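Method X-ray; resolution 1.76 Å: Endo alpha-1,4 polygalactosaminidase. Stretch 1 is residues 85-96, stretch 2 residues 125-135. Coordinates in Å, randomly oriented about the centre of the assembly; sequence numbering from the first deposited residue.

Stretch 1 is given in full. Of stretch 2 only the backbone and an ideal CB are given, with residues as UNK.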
ATOM      1  N   TYR A  85      -0.034   6.492   1.602  1.00 16.65           N
ATOM      2  CA  TYR A  85      -0.233   5.762   0.355  1.00 14.83           C
ATOM      3  C   TYR A  85       0.114   6.642  -0.844  1.00 17.14           C
ATOM      4  O   TYR A  85      -0.274   7.810  -0.904  1.00 16.94           O
ATOM      5  CB  TYR A  85      -1.700   5.305   0.267  1.00 14.34           C
ATOM      6  CG  TYR A  85      -2.103   4.855  -1.124  1.00 12.30           C
ATOM      7  CD1 TYR A  85      -2.563   5.770  -2.072  1.00 17.76           C
ATOM      8  CD2 TYR A  85      -1.985   3.524  -1.497  1.00 16.13           C
ATOM      9  CE1 TYR A  85      -2.894   5.364  -3.374  1.00 17.65           C
ATOM     10  CE2 TYR A  85      -2.321   3.111  -2.776  1.00 15.85           C
ATOM     11  CZ  TYR A  85      -2.773   4.035  -3.714  1.00 18.30           C
ATOM     12  OH  TYR A  85      -3.088   3.635  -4.999  1.00 19.81           O
ATOM     13  N   PHE A  86       0.787   6.064  -1.837  1.00 17.30           N
ATOM     14  CA  PHE A  86       0.863   6.700  -3.144  1.00 12.90           C
ATOM     15  C   PHE A  86       1.111   5.604  -4.169  1.00 13.84           C
ATOM     16  O   PHE A  86       1.496   4.487  -3.820  1.00 14.91           O
ATOM     17  CB  PHE A  86       1.956   7.771  -3.204  1.00 15.26           C
ATOM     18  CG  PHE A  86       3.380   7.209  -3.169  1.00 15.73           C
ATOM     19  CD1 PHE A  86       4.011   6.955  -1.954  1.00 15.59           C
ATOM     20  CD2 PHE A  86       4.090   6.990  -4.353  1.00 14.74           C
ATOM     21  CE1 PHE A  86       5.316   6.452  -1.924  1.00 18.38           C
ATOM     22  CE2 PHE A  86       5.383   6.494  -4.327  1.00 19.70           C
ATOM     23  CZ  PHE A  86       6.007   6.235  -3.111  1.00 20.02           C
ATOM     24  N   SER A  87       0.833   5.908  -5.425  1.00 13.44           N
ATOM     25  CA  SER A  87       1.062   4.935  -6.488  1.00 14.53           C
ATOM     26  C   SER A  87       2.467   5.118  -7.023  1.00 16.21           C
ATOM     27  O   SER A  87       2.791   6.174  -7.573  1.00 17.76           O
ATOM     28  CB  SER A  87       0.051   5.075  -7.623  1.00 15.81           C
ATOM     29  OG  SER A  87       0.299   4.054  -8.586  1.00 17.06           O
ATOM     30  N   ALA A  88       3.300   4.081  -6.879  1.00 14.59           N
ATOM     31  CA  ALA A  88       4.644   4.145  -7.419  1.00 15.24           C
ATOM     32  C   ALA A  88       4.734   3.551  -8.823  1.00 14.27           C
ATOM     33  O   ALA A  88       5.642   3.907  -9.572  1.00 15.42           O
ATOM     34  CB  ALA A  88       5.609   3.419  -6.476  1.00 16.80           C
ATOM     35  N   GLY A  89       3.785   2.706  -9.213  1.00 16.48           N
ATOM     36  CA  GLY A  89       3.876   2.043 -10.497  1.00 15.39           C
ATOM     37  C   GLY A  89       2.822   2.435 -11.506  1.00 15.23           C
ATOM     38  O   GLY A  89       2.813   1.886 -12.612  1.00 17.21           O
ATOM     39  N   SER A  90       1.940   3.381 -11.163  1.00 14.71           N
ATOM     40  CA  SER A  90       0.952   3.862 -12.118  1.00 13.60           C
ATOM     41  C   SER A  90       0.946   5.384 -12.174  1.00 18.58           C
ATOM     42  O   SER A  90       1.179   6.074 -11.172  1.00 16.63           O
ATOM     43  CB  SER A  90      -0.466   3.353 -11.816  1.00 18.10           C
ATOM     44  OG  SER A  90      -1.125   4.181 -10.873  1.00 19.88           O
ATOM     45  N   TYR A  91       0.707   5.882 -13.384  1.00 19.17           N
ATOM     46  CA  TYR A  91       0.377   7.280 -13.620  1.00 20.66           C
ATOM     47  C   TYR A  91      -1.098   7.513 -13.320  1.00 18.95           C
ATOM     48  O   TYR A  91      -1.954   6.818 -13.866  1.00 21.16           O
ATOM     49  CB  TYR A  91       0.674   7.622 -15.077  1.00 21.00           C
ATOM     50  CG  TYR A  91       0.137   8.952 -15.556  1.00 20.47           C
ATOM     51  CD1 TYR A  91       0.844  10.122 -15.332  1.00 23.45           C
ATOM     52  CD2 TYR A  91      -1.042   9.028 -16.281  1.00 22.63           C
ATOM     53  CE1 TYR A  91       0.376  11.337 -15.790  1.00 21.12           C
ATOM     54  CE2 TYR A  91      -1.521  10.230 -16.749  1.00 22.29           C
ATOM     55  CZ  TYR A  91      -0.806  11.384 -16.498  1.00 24.11           C
ATOM     56  OH  TYR A  91      -1.290  12.574 -16.972  1.00 28.20           O
ATOM     57  N   GLU A  92      -1.387   8.492 -12.457  1.00 19.55           N
ATOM     58  CA  GLU A  92      -2.742   8.899 -12.102  1.00 20.79           C
ATOM     59  C   GLU A  92      -2.933  10.322 -12.589  1.00 19.81           C
ATOM     60  O   GLU A  92      -2.215  11.220 -12.141  1.00 20.37           O
ATOM     61  CB  GLU A  92      -2.956   8.845 -10.584  1.00 20.01           C
ATOM     62  CG  GLU A  92      -2.681   7.494  -9.949  1.00 19.30           C
ATOM     63  CD  GLU A  92      -2.382   7.608  -8.465  1.00 21.23           C
ATOM     64  OE1 GLU A  92      -1.426   8.313  -8.093  1.00 19.34           O
ATOM     65  OE2 GLU A  92      -3.114   6.989  -7.669  1.00 23.71           O
ATOM     66  N   ASN A  93      -3.892  10.533 -13.496  1.00 20.24           N
ATOM     67  CA  ASN A  93      -3.968  11.823 -14.172  1.00 25.49           C
ATOM     68  C   ASN A  93      -4.586  12.916 -13.313  1.00 26.82           C
ATOM     69  O   ASN A  93      -4.746  14.042 -13.799  1.00 27.98           O
ATOM     70  CB  ASN A  93      -4.726  11.707 -15.504  1.00 31.11           C
ATOM     71  CG  ASN A  93      -6.237  11.525 -15.337  1.00 39.32           C
ATOM     72  OD1 ASN A  93      -6.772  11.438 -14.225  1.00 33.45           O
ATOM     73  ND2 ASN A  93      -6.933  11.469 -16.466  1.00 45.46           N
ATOM     74  N   TRP A  94      -4.924  12.630 -12.060  1.00 22.16           N
ATOM     75  CA  TRP A  94      -5.464  13.666 -11.184  1.00 26.85           C
ATOM     76  C   TRP A  94      -4.460  14.184 -10.161  1.00 24.11           C
ATOM     77  O   TRP A  94      -4.822  15.037  -9.342  1.00 26.27           O
ATOM     78  CB  TRP A  94      -6.711  13.155 -10.460  1.00 24.80           C
ATOM     79  CG  TRP A  94      -6.487  11.975  -9.570  1.00 26.26           C
ATOM     80  CD1 TRP A  94      -6.293  11.990  -8.216  1.00 26.88           C
ATOM     81  CD2 TRP A  94      -6.462  10.594  -9.962  1.00 24.45           C
ATOM     82  NE1 TRP A  94      -6.140  10.707  -7.747  1.00 24.32           N
ATOM     83  CE2 TRP A  94      -6.246   9.833  -8.797  1.00 23.60           C
ATOM     84  CE3 TRP A  94      -6.593   9.930 -11.187  1.00 28.44           C
ATOM     85  CZ2 TRP A  94      -6.160   8.438  -8.818  1.00 24.69           C
ATOM     86  CZ3 TRP A  94      -6.501   8.540 -11.209  1.00 27.66           C
ATOM     87  CH2 TRP A  94      -6.291   7.812 -10.029  1.00 25.76           C
ATOM     88  N   ARG A  95      -3.205  13.733 -10.209  1.00 20.10           N
ATOM     89  CA  ARG A  95      -2.261  14.165  -9.189  1.00 17.82           C
ATOM     90  C   ARG A  95      -1.647  15.512  -9.565  1.00 25.43           C
ATOM     91  O   ARG A  95      -1.550  15.851 -10.747  1.00 20.72           O
ATOM     92  CB  ARG A  95      -1.147  13.141  -8.997  1.00 17.92           C
ATOM     93  CG  ARG A  95      -1.635  11.759  -8.578  1.00 19.43           C
ATOM     94  CD  ARG A  95      -2.491  11.838  -7.319  1.00 17.95           C
ATOM     95  NE  ARG A  95      -2.759  10.503  -6.825  1.00 20.12           N
ATOM     96  CZ  ARG A  95      -3.390  10.237  -5.687  1.00 25.41           C
ATOM     97  NH1 ARG A  95      -3.581   8.973  -5.331  1.00 20.44           N
ATOM     98  NH2 ARG A  95      -3.826  11.229  -4.916  1.00 19.59           N
ATOM     99  N   PRO A  96      -1.247  16.311  -8.570  1.00 23.67           N
ATOM    100  CA  PRO A  96      -0.710  17.646  -8.879  1.00 23.12           C
ATOM    101  C   PRO A  96       0.659  17.617  -9.528  1.00 21.51           C
ATOM    102  O   PRO A  96       1.078  18.646 -10.074  1.00 25.30           O
ATOM    103  CB  PRO A  96      -0.671  18.343  -7.509  1.00 29.40           C
ATOM    104  CG  PRO A  96      -0.779  17.247  -6.497  1.00 30.34           C
ATOM    105  CD  PRO A  96      -1.579  16.158  -7.141  1.00 31.23           C
ATOM    106  N   UNK A 125      13.326   9.180 -14.945  1.00 20.08           N
ATOM    107  CA  UNK A 125      12.360  10.241 -14.667  1.00 19.29           C
ATOM    108  C   UNK A 125      11.288   9.772 -13.693  1.00 18.75           C
ATOM    109  O   UNK A 125      10.908  10.512 -12.773  1.00 18.30           O
ATOM    110  CB  UNK A 125      11.711  10.724 -15.966  1.00 19.29           C
ATOM    111  N   UNK A 126      10.776   8.554 -13.886  1.00 20.82           N
ATOM    112  CA  UNK A 126       9.818   7.990 -12.942  1.00 16.12           C
ATOM    113  C   UNK A 126      10.445   7.879 -11.558  1.00 18.01           C
ATOM    114  O   UNK A 126       9.835   8.255 -10.544  1.00 16.55           O
ATOM    115  CB  UNK A 126       9.332   6.620 -13.419  1.00 16.12           C
ATOM    116  N   UNK A 127      11.665   7.358 -11.493  1.00 20.26           N
ATOM    117  CA  UNK A 127      12.324   7.209 -10.200  1.00 18.97           C
ATOM    118  C   UNK A 127      12.519   8.557  -9.512  1.00 18.65           C
ATOM    119  O   UNK A 127      12.307   8.672  -8.298  1.00 17.78           O
ATOM    120  CB  UNK A 127      13.674   6.510 -10.373  1.00 18.97           C
ATOM    121  N   UNK A 128      12.856   9.606 -10.273  1.00 18.23           N
ATOM    122  CA  UNK A 128      13.021  10.920  -9.655  1.00 16.18           C
ATOM    123  C   UNK A 128      11.684  11.468  -9.164  1.00 17.51           C
ATOM    124  O   UNK A 128      11.631  12.112  -8.114  1.00 18.66           O
ATOM    125  CB  UNK A 128      13.658  11.898 -10.645  1.00 16.18           C
ATOM    126  N   UNK A 129      10.601  11.238  -9.909  1.00 18.17           N
ATOM    127  CA  UNK A 129       9.283  11.662  -9.431  1.00 15.85           C
ATOM    128  C   UNK A 129       8.952  10.960  -8.119  1.00 20.82           C
ATOM    129  O   UNK A 129       8.420  11.575  -7.183  1.00 17.73           O
ATOM    130  CB  UNK A 129       8.206  11.370 -10.478  1.00 15.85           C
ATOM    131  N   UNK A 130       9.262   9.660  -8.023  1.00 14.71           N
ATOM    132  CA  UNK A 130       8.980   8.951  -6.776  1.00 18.83           C
ATOM    133  C   UNK A 130       9.844   9.465  -5.633  1.00 17.98           C
ATOM    134  O   UNK A 130       9.384   9.489  -4.483  1.00 17.40           O
ATOM    135  CB  UNK A 130       9.199   7.448  -6.959  1.00 18.83           C
ATOM    136  N   UNK A 131      11.083   9.875  -5.917  1.00 18.37           N
ATOM    137  CA  UNK A 131      11.882  10.524  -4.879  1.00 18.26           C
ATOM    138  C   UNK A 131      11.249  11.833  -4.442  1.00 18.58           C
ATOM    139  O   UNK A 131      11.247  12.154  -3.251  1.00 18.43           O
ATOM    140  CB  UNK A 131      13.308  10.772  -5.376  1.00 18.26           C
ATOM    141  N   UNK A 132      10.721  12.612  -5.395  1.00 16.29           N
ATOM    142  CA  UNK A 132      10.001  13.839  -5.034  1.00 17.29           C
ATOM    143  C   UNK A 132       8.790  13.529  -4.147  1.00 19.50           C
ATOM    144  O   UNK A 132       8.495  14.272  -3.199  1.00 18.79           O
ATOM    145  CB  UNK A 132       9.551  14.580  -6.294  1.00 17.29           C
ATOM    146  N   UNK A 133       8.063  12.447  -4.454  1.00 16.23           N
ATOM    147  CA  UNK A 133       6.904  12.079  -3.646  1.00 17.17           C
ATOM    148  C   UNK A 133       7.331  11.611  -2.263  1.00 18.27           C
ATOM    149  O   UNK A 133       6.655  11.916  -1.273  1.00 17.33           O
ATOM    150  CB  UNK A 133       6.090  10.987  -4.343  1.00 17.17           C
ATOM    151  N   UNK A 134       8.460  10.888  -2.170  1.00 18.29           N
ATOM    152  CA  UNK A 134       8.979  10.500  -0.855  1.00 16.47           C
ATOM    153  C   UNK A 134       9.423  11.717  -0.049  1.00 17.43           C
ATOM    154  O   UNK A 134       9.254  11.747   1.178  1.00 17.76           O
ATOM    155  CB  UNK A 134      10.148   9.526  -1.012  1.00 16.47           C
ATOM    156  N   UNK A 135      10.015  12.720  -0.712  1.00 17.70           N
ATOM    157  CA  UNK A 135      10.306  13.986  -0.051  1.00 19.69           C
ATOM    158  C   UNK A 135       9.042  14.576   0.553  1.00 19.04           C
ATOM    159  O   UNK A 135       9.038  15.018   1.709  1.00 22.07           O
ATOM    160  CB  UNK A 135      10.936  14.975  -1.034  1.00 19.69           C
TER

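Residues 125-135 form one continuous helical segment, with phi near -65° and psi near -40° throughout, and it runs nearly antiparallel to strand 85-87, at 166° between the two directions and 10.4 Å at closest approach. Every position therefore has to tolerate helical geometry, and only one flank of the helix meets stretch 1.

Position 125 is out of reach of stretch 1, which therefore sets no limit; any residue at ease in a helix would do. It is Asn-125, bonded elsewhere in the structure. Position 126 points toward stretch 1, yet its ideal CB has nothing of that stretch within 5.5 Å. A small or medium apolar residue would suit it. It is Val-126, whose CG1 only just reaches the backbone, 4.5 Å from Ala-88 O. Positions 127 and 128 point away from stretch 1 or lie beyond its reach, and many residues, polar ones included, would serve. They are Arg-127 and Gln-128. Position 129 is likewise out of reach, so any helix-compatible residue, polar or apolar, would serve; it is Ile-129.

Position 130 is the first with a clear environment. Its CB points toward stretch 1, 4.7 Å from Phe-86 CE2 and 5.4 Å from Ala-88 CB, so an apolar chain such as leucine, isoleucine or methionine would fit between ring and methyl. The deposited residue is Met-130. With chi1 and chi2 both m, its SD sits at the edge of the Phe-86 ring, 3.8 Å from Phe-86 CE2, and 4.3 Å from Ala-88 CB. The terminal methyl continues to the backbone, with Met-130 CE 3.3 Å from Ala-88 O, a carbonyl that finds no polar partner in the model.

Position 131 points away from stretch 1 and 132 is out of its reach, so stretch 1 leaves both choices open; they are Leu-131 and Asp-132. Asp-132 OD1 accepts a hydrogen bond from Gln-128 NE2 at 3.1 Å, one turn earlier.

Position 133 points toward stretch 1 with its CB 4.5 Å from Phe-86 CD2. Beyond the ring lie the carbonyl of Ser-87 and the carboxylate of Glu-92, so a chain apolar at its base and basic at its end is favoured; lysine or arginine would suit, and a shorter apolar residue could still cover the ring. It is Arg-133. Its CB lies over one face of Phe-86, and the extended chain (chi2 and chi3 t) carries the guanidinium past the ring. Arg-133 NH1 comes within 2.9 Å of Ser-87 O, but the angle is too poor for a hydrogen bond. Glu-92 OE1, salt-bridged to Arg-95 NE at 2.9 Å, lies 4.2 Å from Arg-133 NH1 but well out of the guanidinium plane, so no N-H points at it and only the charges interact. Water joins the two instead: water 1 accepts from Arg-133 NH1 at 2.9 Å and donates to Glu-92 OE1 at 2.7 Å.

Position 134 points sideways, so only a chain long enough to bend back would reach Phe-86; leucine, isoleucine or methionine are plausible. It is Leu-134, whose CD2 lies 3.8 Å from Phe-86 CE1. Position 135 is out of reach, and any residue at ease in a helix would serve; it is Asp-135.

Stretch 2 125-135: NVRQIMLDRLD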
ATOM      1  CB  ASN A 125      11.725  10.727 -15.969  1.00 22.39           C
ATOM      2  CG  ASN A 125      10.924  12.016 -15.781  1.00 23.30           C
ATOM      3  OD1 ASN A 125      11.450  13.031 -15.308  1.00 24.40           O
ATOM      4  ND2 ASN A 125       9.650  11.978 -16.147  1.00 20.62           N
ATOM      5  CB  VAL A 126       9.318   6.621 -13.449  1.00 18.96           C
ATOM      6  CG1 VAL A 126       8.522   5.883 -12.337  1.00 16.60           C
ATOM      7  CG2 VAL A 126       8.410   6.826 -14.676  1.00 17.85           C
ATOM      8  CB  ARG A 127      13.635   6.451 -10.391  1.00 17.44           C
ATOM      9  CG  ARG A 127      13.326   4.996 -10.731  1.00 19.22           C
ATOM     10  CD  ARG A 127      14.569   4.152 -10.725  1.00 24.53           C
ATOM     11  NE  ARG A 127      14.247   2.731 -10.846  1.00 23.39           N
ATOM     12  CZ  ARG A 127      15.049   1.768 -10.399  1.00 24.26           C
ATOM     13  NH1 ARG A 127      16.184   2.094  -9.787  1.00 23.70           N
ATOM     14  NH2 ARG A 127      14.718   0.494 -10.546  1.00 23.86           N
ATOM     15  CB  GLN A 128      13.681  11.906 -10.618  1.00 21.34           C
ATOM     16  CG  GLN A 128      13.993  13.273  -9.981  1.00 25.36           C
ATOM     17  CD  GLN A 128      14.898  13.175  -8.758  1.00 29.44           C
ATOM     18  OE1 GLN A 128      16.018  12.675  -8.846  1.00 26.51           O
ATOM     19  NE2 GLN A 128      14.414  13.658  -7.613  1.00 29.84           N
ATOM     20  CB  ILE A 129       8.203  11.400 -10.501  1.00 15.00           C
ATOM     21  CG1 ILE A 129       8.419  12.309 -11.717  1.00 18.92           C
ATOM     22  CG2 ILE A 129       6.766  11.605  -9.911  1.00 14.97           C
ATOM     23  CD1 ILE A 129       7.625  11.848 -12.943  1.00 19.50           C
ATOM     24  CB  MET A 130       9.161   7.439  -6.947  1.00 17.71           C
ATOM     25  CG  MET A 130       8.207   6.858  -8.006  1.00 19.91           C
ATOM     26  SD  MET A 130       6.499   7.436  -7.813  1.00 18.62           S
ATOM     27  CE  MET A 130       5.866   7.243  -9.491  1.00 20.27           C
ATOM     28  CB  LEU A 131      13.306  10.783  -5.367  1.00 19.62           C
ATOM     29  CG  LEU A 131      14.178   9.559  -5.623  1.00 19.13           C
ATOM     30  CD1 LEU A 131      15.526  10.017  -6.130  1.00 21.94           C
ATOM     31  CD2 LEU A 131      14.325   8.748  -4.338  1.00 19.59           C
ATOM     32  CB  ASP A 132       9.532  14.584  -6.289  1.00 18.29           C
ATOM     33  CG  ASP A 132      10.667  15.139  -7.137  1.00 28.87           C
ATOM     34  OD1 ASP A 132      11.840  15.114  -6.713  1.00 27.72           O
ATOM     35  OD2 ASP A 132      10.361  15.595  -8.263  1.00 27.45           O
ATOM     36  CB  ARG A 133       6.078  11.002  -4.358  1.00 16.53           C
ATOM     37  CG  ARG A 133       5.294  11.552  -5.572  1.00 15.63           C
ATOM     38  CD  ARG A 133       4.579  10.448  -6.361  1.00 16.55           C
ATOM     39  NE  ARG A 133       3.792  11.004  -7.462  1.00 14.81           N
ATOM     40  CZ  ARG A 133       2.928  10.306  -8.196  1.00 16.78           C
ATOM     41  NH1 ARG A 133       2.750   9.003  -7.983  1.00 15.97           N
ATOM     42  NH2 ARG A 133       2.242  10.917  -9.163  1.00 18.16           N
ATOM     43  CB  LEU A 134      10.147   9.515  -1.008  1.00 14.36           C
ATOM     44  CG  LEU A 134       9.730   8.135  -1.550  1.00 14.93           C
ATOM     45  CD1 LEU A 134      10.992   7.285  -1.829  1.00 17.26           C
ATOM     46  CD2 LEU A 134       8.781   7.387  -0.617  1.00 15.40           C
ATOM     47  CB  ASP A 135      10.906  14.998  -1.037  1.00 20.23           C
ATOM     48  CG  ASP A 135      12.351  14.723  -1.397  1.00 22.72           C
ATOM     49  OD1 ASP A 135      12.981  13.789  -0.852  1.00 20.71           O
ATOM     50  OD2 ASP A 135      12.861  15.473  -2.262  1.00 23.35           O
TER
HETATM   51  O   HOH W   1       0.584   8.476  -9.850  1.00 16.01           O
HETATM   52  O   HOH W   2       0.568  11.115 -11.744  1.00 32.25           O
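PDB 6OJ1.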